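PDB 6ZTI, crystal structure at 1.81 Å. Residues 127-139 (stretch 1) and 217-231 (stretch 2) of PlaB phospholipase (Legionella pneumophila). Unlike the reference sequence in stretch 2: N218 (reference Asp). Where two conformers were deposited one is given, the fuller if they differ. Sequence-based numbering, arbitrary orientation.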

# COMPACT_ATOMS: atom_id res chain seq x y z
N ILE B 127 21.20 -30.67 18.11
CA ILE B 127 21.33 -29.87 19.32
C ILE B 127 21.08 -28.43 18.92
O ILE B 127 21.95 -27.79 18.32
CB ILE B 127 22.69 -30.05 19.99
CG1 ILE B 127 22.96 -31.54 20.26
CG2 ILE B 127 22.76 -29.24 21.29
CD1 ILE B 127 24.37 -31.85 20.72
N MET B 128 19.89 -27.92 19.23
CA MET B 128 19.47 -26.57 18.87
C MET B 128 19.67 -25.64 20.05
O MET B 128 19.10 -25.87 21.12
CB MET B 128 18.00 -26.57 18.44
CG MET B 128 17.75 -27.20 17.08
SD MET B 128 16.00 -27.44 16.81
CE MET B 128 15.72 -28.91 17.78
N LEU B 129 20.46 -24.58 19.85
CA LEU B 129 20.70 -23.56 20.86
C LEU B 129 19.86 -22.33 20.54
O LEU B 129 20.00 -21.73 19.46
CB LEU B 129 22.19 -23.19 20.92
CG LEU B 129 23.20 -24.34 21.01
CD1 LEU B 129 24.65 -23.86 20.97
CD2 LEU B 129 22.97 -25.17 22.27
N ALA B 130 19.00 -21.94 21.48
CA ALA B 130 18.08 -20.82 21.35
C ALA B 130 17.48 -20.75 19.94
O ALA B 130 17.51 -19.69 19.31
CB ALA B 130 18.78 -19.50 21.67
N PRO B 131 16.91 -21.85 19.44
CA PRO B 131 16.33 -21.84 18.09
C PRO B 131 15.04 -21.05 18.03
O PRO B 131 14.21 -21.13 18.94
CB PRO B 131 16.06 -23.32 17.82
CG PRO B 131 15.70 -23.83 19.18
CD PRO B 131 16.64 -23.12 20.13
N ALA B 132 14.85 -20.33 16.92
CA ALA B 132 13.62 -19.56 16.68
C ALA B 132 12.57 -20.45 16.02
O ALA B 132 12.02 -20.16 14.96
CB ALA B 132 13.92 -18.33 15.83
N ASN B 133 12.26 -21.56 16.70
CA ASN B 133 11.43 -22.59 16.09
C ASN B 133 10.00 -22.13 15.86
O ASN B 133 9.36 -22.60 14.92
CB ASN B 133 11.45 -23.86 16.94
CG ASN B 133 12.71 -24.66 16.73
OD1 ASN B 133 13.18 -24.83 15.59
ND2 ASN B 133 13.28 -25.15 17.81
N HIS B 134 9.48 -21.23 16.69
CA HIS B 134 8.17 -20.65 16.47
C HIS B 134 8.26 -19.16 16.15
O HIS B 134 7.27 -18.44 16.30
CB HIS B 134 7.26 -20.90 17.67
CG HIS B 134 7.05 -22.35 17.98
ND1 HIS B 134 6.07 -23.11 17.37
CD2 HIS B 134 7.70 -23.18 18.82
CE1 HIS B 134 6.13 -24.34 17.83
NE2 HIS B 134 7.11 -24.41 18.72
N GLY B 135 9.43 -18.68 15.74
CA GLY B 135 9.60 -17.31 15.27
C GLY B 135 10.24 -16.41 16.31
O GLY B 135 10.50 -16.79 17.45
N SER B 136 10.50 -15.18 15.87
CA SER B 136 11.06 -14.11 16.69
C SER B 136 10.20 -12.87 16.57
O SER B 136 9.91 -12.43 15.45
CB SER B 136 12.50 -13.77 16.27
OG SER B 136 12.91 -12.54 16.86
N ALA B 137 9.81 -12.30 17.71
CA ALA B 137 9.01 -11.08 17.69
C ALA B 137 9.72 -9.95 16.98
O ALA B 137 9.07 -9.04 16.46
CB ALA B 137 8.66 -10.68 19.12
N LEU B 138 11.06 -10.00 16.92
CA LEU B 138 11.83 -8.93 16.32
C LEU B 138 11.73 -8.91 14.80
O LEU B 138 11.99 -7.86 14.19
CB LEU B 138 13.30 -9.06 16.72
CG LEU B 138 13.72 -8.75 18.15
CD1 LEU B 138 15.19 -9.05 18.33
CD2 LEU B 138 13.45 -7.29 18.44
N ALA B 139 11.36 -10.03 14.17
CA ALA B 139 11.41 -10.12 12.71
C ALA B 139 10.48 -9.11 12.07
O ALA B 139 10.81 -8.54 11.02
CB ALA B 139 11.04 -11.54 12.26
N SER B 217 12.27 -14.02 27.39
CA SER B 217 13.08 -14.14 26.20
C SER B 217 14.54 -13.95 26.59
O SER B 217 14.86 -13.52 27.70
CB SER B 217 12.68 -13.11 25.14
OG SER B 217 13.49 -11.95 25.25
N ASN B 218 15.43 -14.28 25.65
CA ASN B 218 16.86 -14.03 25.80
C ASN B 218 17.29 -12.78 25.05
O ASN B 218 18.50 -12.57 24.82
CB ASN B 218 17.67 -15.24 25.33
CG ASN B 218 17.50 -15.52 23.84
OD1 ASN B 218 16.90 -14.75 23.11
ND2 ASN B 218 18.07 -16.64 23.39
N GLY B 219 16.34 -11.92 24.68
CA GLY B 219 16.59 -10.76 23.87
C GLY B 219 16.22 -10.93 22.42
O GLY B 219 16.04 -9.93 21.72
N VAL B 220 16.11 -12.17 21.94
CA VAL B 220 15.81 -12.41 20.54
C VAL B 220 14.70 -13.45 20.40
O VAL B 220 13.80 -13.28 19.58
CB VAL B 220 17.07 -12.86 19.78
CG1 VAL B 220 16.75 -13.23 18.35
CG2 VAL B 220 18.12 -11.79 19.84
N VAL B 221 14.76 -14.53 21.17
CA VAL B 221 13.80 -15.62 21.07
C VAL B 221 13.17 -15.86 22.43
O VAL B 221 13.88 -15.94 23.44
CB VAL B 221 14.44 -16.92 20.54
CG1 VAL B 221 14.77 -16.77 19.07
CG2 VAL B 221 15.69 -17.27 21.33
N ARG B 222 11.86 -15.97 22.46
CA ARG B 222 11.16 -16.32 23.68
C ARG B 222 11.41 -17.79 24.00
O ARG B 222 11.44 -18.63 23.11
CB ARG B 222 9.67 -16.04 23.50
CG ARG B 222 9.36 -14.59 23.13
CD ARG B 222 8.00 -14.44 22.52
NE ARG B 222 7.55 -13.05 22.58
CZ ARG B 222 6.46 -12.58 21.98
NH1 ARG B 222 5.69 -13.37 21.25
NH2 ARG B 222 6.14 -11.29 22.11
N VAL B 223 11.59 -18.09 25.29
CA VAL B 223 11.76 -19.49 25.70
C VAL B 223 10.68 -20.35 25.05
O VAL B 223 10.95 -21.43 24.51
CB VAL B 223 11.72 -19.62 27.23
CG1 VAL B 223 11.79 -21.09 27.66
CG2 VAL B 223 12.85 -18.83 27.89
N ALA B 224 9.43 -19.90 25.13
CA ALA B 224 8.36 -20.72 24.60
C ALA B 224 8.47 -20.91 23.10
O ALA B 224 8.03 -21.93 22.58
CB ALA B 224 7.00 -20.09 24.94
N ALA B 225 9.07 -19.95 22.39
CA ALA B 225 9.23 -20.11 20.95
C ALA B 225 10.39 -21.02 20.57
O ALA B 225 10.56 -21.30 19.38
CB ALA B 225 9.43 -18.76 20.27
N THR B 226 11.20 -21.47 21.53
CA THR B 226 12.26 -22.43 21.20
C THR B 226 11.79 -23.88 21.33
O THR B 226 12.37 -24.77 20.71
CB THR B 226 13.49 -22.26 22.10
OG1 THR B 226 13.21 -22.70 23.44
CG2 THR B 226 13.99 -20.84 22.13
N ASN B 227 10.76 -24.12 22.13
CA ASN B 227 10.43 -25.46 22.58
C ASN B 227 9.76 -26.26 21.47
O ASN B 227 8.75 -25.84 20.91
CB ASN B 227 9.50 -25.37 23.79
CG ASN B 227 9.54 -26.60 24.65
OD1 ASN B 227 9.93 -27.67 24.21
ND2 ASN B 227 9.12 -26.45 25.89
N MET B 228 10.32 -27.43 21.17
CA MET B 228 9.68 -28.32 20.20
C MET B 228 8.61 -29.21 20.82
O MET B 228 8.06 -30.06 20.11
CB MET B 228 10.75 -29.17 19.52
CG MET B 228 11.60 -28.37 18.58
SD MET B 228 10.68 -27.69 17.20
CE MET B 228 10.09 -29.21 16.44
N ASN B 229 8.31 -29.04 22.10
CA ASN B 229 7.16 -29.67 22.74
C ASN B 229 6.02 -28.68 22.62
O ASN B 229 5.99 -27.67 23.33
CB ASN B 229 7.45 -30.01 24.21
CG ASN B 229 8.62 -30.98 24.38
OD1 ASN B 229 8.53 -32.15 24.01
ND2 ASN B 229 9.70 -30.50 24.96
N TYR B 230 5.09 -28.92 21.70
CA TYR B 230 3.96 -28.03 21.50
C TYR B 230 2.77 -28.84 21.00
O TYR B 230 2.92 -29.99 20.56
CB TYR B 230 4.28 -26.90 20.52
CG TYR B 230 4.79 -27.39 19.17
CD1 TYR B 230 6.14 -27.63 18.98
CD2 TYR B 230 3.94 -27.59 18.09
CE1 TYR B 230 6.63 -28.07 17.78
CE2 TYR B 230 4.43 -28.02 16.85
CZ TYR B 230 5.79 -28.27 16.72
OH TYR B 230 6.34 -28.72 15.55
N SER B 231 1.60 -28.22 21.03
CA SER B 231 0.37 -28.84 20.56
C SER B 231 -0.26 -27.99 19.47
O SER B 231 -0.07 -26.77 19.43
CB SER B 231 -0.62 -29.00 21.69
OG SER B 231 -0.19 -30.00 22.60
O HOH W 1 10.47 -15.57 20.01
O HOH W 2 11.08 -12.96 20.24

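What holds the two stretches together most firmly? Side chains and backbone of the 132–135 turn reach carbonyl oxygens of stretch 2. In this type I turn, closed by G135 N to A132 O at 3.1 Å, the amide of H134 is free to point outward, and H134 N donates to A225 O at 2.9 Å. N133 ND2 donates to T226 O at 3.1 Å, nearly straight at 169°, and H134 NE2 reaches N227 O at 3.1 Å with a more bent 140°. Three successive carbonyls, those of A225, T226 and N227, are thus taken up by two neighbouring residues.

How is the H134 ring held beyond that bond? Its edge meets the face of Y230, with centroids 4.6 Å apart and planes at 86°, almost perpendicular. The two contacts fix the imidazole together: the nitrogen that donates to N227 also lies close to the tyrosine, H134 NE2 to Y230 CD1 being 3.4 Å.

What joins the stretches near S136? S136 OG donates to V220 O at 3.0 Å and accepts from L138 N at 3.1 Å, so one hydroxyl serves both stretches. Two waters extend the link. One receives R222 N and donates to G135 O, both at 2.8 Å; the other receives A137 N at 2.9 Å and donates to V220 O at 2.8 Å.

Where does packing take over? V221 lies against two alanines, with its CG2 3.8 Å from A130 CB and its CG1 3.7 Å from A132 CB. N218 OD1 steadies that loop by accepting from V220 N and V221 N, each at 2.9 Å. Farther out, M128 CE meets M228 CG at 4.2 Å, while L138 CD1 approaches V220 CG2 at 4.3 Å.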